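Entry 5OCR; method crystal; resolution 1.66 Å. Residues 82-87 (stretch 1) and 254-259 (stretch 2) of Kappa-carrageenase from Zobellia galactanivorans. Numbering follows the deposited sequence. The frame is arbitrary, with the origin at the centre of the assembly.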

ATOM      1  N   GLY A  82      -2.733 -17.083 -15.618  1.00 29.18           N
ATOM      2  CA  GLY A  82      -2.960 -15.747 -16.193  1.00 28.95           C
ATOM      3  C   GLY A  82      -1.707 -14.893 -16.213  1.00 28.90           C
ATOM      4  O   GLY A  82      -1.742 -13.700 -15.845  1.00 32.84           O
ATOM      5  N   GLY A  83      -0.600 -15.531 -16.562  1.00 28.47           N
ATOM      6  CA  GLY A  83       0.699 -14.815 -16.759  1.00 26.58           C
ATOM      7  C   GLY A  83       1.495 -14.582 -15.447  1.00 26.33           C
ATOM      8  O   GLY A  83       2.503 -13.847 -15.455  1.00 26.20           O
ATOM      9  N   THR A  84       1.014 -15.101 -14.307  1.00 23.89           N
ATOM     10  CA  THR A  84       1.659 -14.770 -13.034  1.00 22.69           C
ATOM     11  C   THR A  84       1.992 -16.028 -12.230  1.00 23.71           C
ATOM     12  O   THR A  84       1.385 -17.098 -12.443  1.00 22.02           O
ATOM     13  CB  THR A  84       0.783 -13.830 -12.182  1.00 22.62           C
ATOM     14  OG1 THR A  84      -0.422 -14.460 -11.749  1.00 22.99           O
ATOM     15  CG2 THR A  84       0.421 -12.599 -13.002  1.00 23.58           C
ATOM     16  N   TYR A  85       3.012 -15.879 -11.369  1.00 21.59           N
ATOM     17  CA  TYR A  85       3.669 -17.051 -10.705  1.00 23.40           C
ATOM     18  C   TYR A  85       3.562 -17.068  -9.179  1.00 22.77           C
ATOM     19  O   TYR A  85       3.990 -18.019  -8.498  1.00 23.71           O
ATOM     20  CB  TYR A  85       5.146 -17.122 -11.096  1.00 24.07           C
ATOM     21  CG  TYR A  85       5.378 -17.319 -12.565  1.00 24.48           C
ATOM     22  CD1 TYR A  85       5.514 -18.593 -13.075  1.00 25.84           C
ATOM     23  CD2 TYR A  85       5.402 -16.212 -13.439  1.00 25.20           C
ATOM     24  CE1 TYR A  85       5.733 -18.781 -14.411  1.00 25.87           C
ATOM     25  CE2 TYR A  85       5.651 -16.396 -14.774  1.00 26.65           C
ATOM     26  CZ  TYR A  85       5.768 -17.685 -15.241  1.00 26.17           C
ATOM     27  OH  TYR A  85       5.963 -17.940 -16.580  1.00 27.76           O
ATOM     28  N   PHE A  86       3.012 -15.983  -8.623  1.00 22.87           N
ATOM     29  CA  PHE A  86       2.784 -15.826  -7.158  1.00 23.08           C
ATOM     30  C   PHE A  86       1.346 -15.394  -6.811  1.00 22.32           C
ATOM     31  O   PHE A  86       0.674 -14.759  -7.633  1.00 21.66           O
ATOM     32  CB  PHE A  86       3.715 -14.729  -6.695  1.00 22.67           C
ATOM     33  CG  PHE A  86       5.142 -15.092  -6.826  1.00 23.92           C
ATOM     34  CD1 PHE A  86       5.814 -15.741  -5.756  1.00 23.49           C
ATOM     35  CD2 PHE A  86       5.827 -14.887  -8.054  1.00 23.38           C
ATOM     36  CE1 PHE A  86       7.172 -16.104  -5.900  1.00 23.17           C
ATOM     37  CE2 PHE A  86       7.168 -15.277  -8.195  1.00 25.05           C
ATOM     38  CZ  PHE A  86       7.831 -15.871  -7.120  1.00 24.21           C
ATOM     39  N   THR A  87       0.941 -15.650  -5.556  1.00 21.37           N
ATOM     40  CA  THR A  87      -0.273 -15.059  -5.011  1.00 21.14           C
ATOM     41  C   THR A  87       0.050 -14.327  -3.732  1.00 20.13           C
ATOM     42  O   THR A  87       0.989 -14.702  -3.015  1.00 20.20           O
ATOM     43  CB  THR A  87      -1.418 -16.117  -4.783  1.00 21.05           C
ATOM     44  OG1 THR A  87      -1.007 -17.121  -3.822  1.00 21.88           O
ATOM     45  CG2 THR A  87      -1.802 -16.767  -6.173  1.00 22.01           C
TER
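Stretch 2, residues 254-259: NAINPE

Stretch 2 leaves a strand at N254 and A255 and passes into loop at I256, while stretch 1 does the reverse, running from loop into a strand at F86. The touching parts, G83 to F86 and A255 to P258, run 60° apart end to end, and no hydrogen bond joins them. Most of the contact gathers round the ring of Y85, from both side-chain and backbone atoms, with P258 also touching F86.

The nearest CA atoms are those of T84 and A255, 5.9 Å apart. Here the CA-to-CB bond of A255 points toward stretch 1, and its small methyl fits a close approach: CB of A255 lies 3.5 Å from O of G83 and 4.3 Å from CD2 of Y85, at the edge of the tyrosine ring. At the next residue the direction reverses: I256, at phi/psi -107/133, directs its CA-to-CB bond away, its side chain m at chi1 and t at chi2, and offers stretch 1 its carbonyl, O of I256 lying 3.9 Å from CD2 of Y85.

The CA-to-CB bond of Y85 points toward stretch 2. With chi1 m and chi2 near -92°, its ring presents one face to the loop. Over that face lie CA of N257, 4.0 Å from the Y85 ring centroid and 18° off the normal, and CD of P258, 4.3 Å from the same centroid and 27° off; both are CH-pi contacts. The proline ring, C-gamma endo, also reaches the next aromatic, CG of P258 being 3.9 Å from CZ of F86. The CA-to-CB bond of F86 is sideways; with chi1 m and chi2 near -90°, the end of its ring lies nearer stretch 2.

N257 is t at chi1, with chi2 near -16°; in this conformation its OD1 accepts a hydrogen bond from N of E259 at 2.8 Å, a link that spans P258. The rule is economical: a methyl at the ring edge, backbone CH and proline over the face.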

ATOM      1  N   ASN A 254       5.936  -6.213 -14.765  1.00 43.32           N
ATOM      2  CA  ASN A 254       5.722  -7.438 -15.566  1.00 40.06           C
ATOM      3  C   ASN A 254       6.249  -8.624 -14.778  1.00 34.12           C
ATOM      4  O   ASN A 254       7.391  -8.586 -14.317  1.00 33.36           O
ATOM      5  CB  ASN A 254       6.451  -7.378 -16.887  1.00 48.29           C
ATOM      6  CG  ASN A 254       5.891  -6.299 -17.792  1.00 56.06           C
ATOM      7  OD1 ASN A 254       5.468  -6.586 -18.913  1.00 56.07           O
ATOM      8  ND2 ASN A 254       5.840  -5.053 -17.288  1.00 57.56           N
ATOM      9  N   ALA A 255       5.450  -9.662 -14.639  1.00 29.28           N
ATOM     10  CA  ALA A 255       5.988 -10.869 -13.971  1.00 30.96           C
ATOM     11  C   ALA A 255       7.273 -11.471 -14.599  1.00 33.12           C
ATOM     12  O   ALA A 255       7.402 -11.490 -15.816  1.00 32.65           O
ATOM     13  CB  ALA A 255       4.919 -11.933 -13.835  1.00 27.22           C
ATOM     14  N   ILE A 256       8.223 -11.919 -13.772  1.00 31.02           N
ATOM     15  CA  ILE A 256       9.433 -12.704 -14.239  1.00 32.22           C
ATOM     16  C   ILE A 256       9.211 -14.144 -13.802  1.00 33.03           C
ATOM     17  O   ILE A 256       8.806 -14.407 -12.675  1.00 30.40           O
ATOM     18  CB  ILE A 256      10.723 -12.097 -13.607  1.00 34.45           C
ATOM     19  CG1 ILE A 256      10.803 -10.592 -13.973  1.00 37.76           C
ATOM     20  CG2 ILE A 256      11.972 -12.929 -13.895  1.00 37.41           C
ATOM     21  CD1 ILE A 256      12.151  -9.961 -13.767  1.00 43.62           C
ATOM     22  N   ASN A 257       9.422 -15.110 -14.689  1.00 29.77           N
ATOM     23  CA  ASN A 257       9.408 -16.481 -14.291  1.00 30.47           C
ATOM     24  C   ASN A 257      10.614 -16.776 -13.383  1.00 30.18           C
ATOM     25  O   ASN A 257      11.776 -16.662 -13.839  1.00 30.43           O
ATOM     26  CB  ASN A 257       9.447 -17.359 -15.555  1.00 29.32           C
ATOM     27  CG  ASN A 257       9.418 -18.832 -15.262  1.00 27.89           C
ATOM     28  OD1 ASN A 257       9.657 -19.308 -14.151  1.00 27.17           O
ATOM     29  ND2 ASN A 257       9.139 -19.611 -16.335  1.00 28.89           N
ATOM     30  N   PRO A 258      10.336 -17.098 -12.088  1.00 31.44           N
ATOM     31  CA  PRO A 258      11.439 -17.285 -11.218  1.00 32.31           C
ATOM     32  C   PRO A 258      12.344 -18.422 -11.570  1.00 34.81           C
ATOM     33  O   PRO A 258      13.472 -18.361 -11.129  1.00 40.17           O
ATOM     34  CB  PRO A 258      10.798 -17.282  -9.806  1.00 31.80           C
ATOM     35  CG  PRO A 258       9.443 -17.881 -10.031  1.00 32.30           C
ATOM     36  CD  PRO A 258       9.051 -17.407 -11.419  1.00 30.89           C
ATOM     37  N   GLU A 259      11.967 -19.360 -12.493  1.00 36.48           N
ATOM     38  CA  GLU A 259      12.923 -20.364 -13.061  1.00 40.07           C
ATOM     39  C   GLU A 259      13.751 -19.941 -14.311  1.00 37.44           C
ATOM     40  O   GLU A 259      14.554 -20.708 -14.871  1.00 36.05           O
ATOM     41  CB  GLU A 259      12.246 -21.712 -13.328  1.00 46.33           C
ATOM     42  CG  GLU A 259      11.119 -22.097 -12.366  1.00 57.59           C
ATOM     43  CD  GLU A 259      11.527 -22.361 -10.915  1.00 62.56           C
ATOM     44  OE1 GLU A 259      12.729 -22.585 -10.660  1.00 66.19           O
ATOM     45  OE2 GLU A 259      10.633 -22.381 -10.012  1.00 59.83           O
TER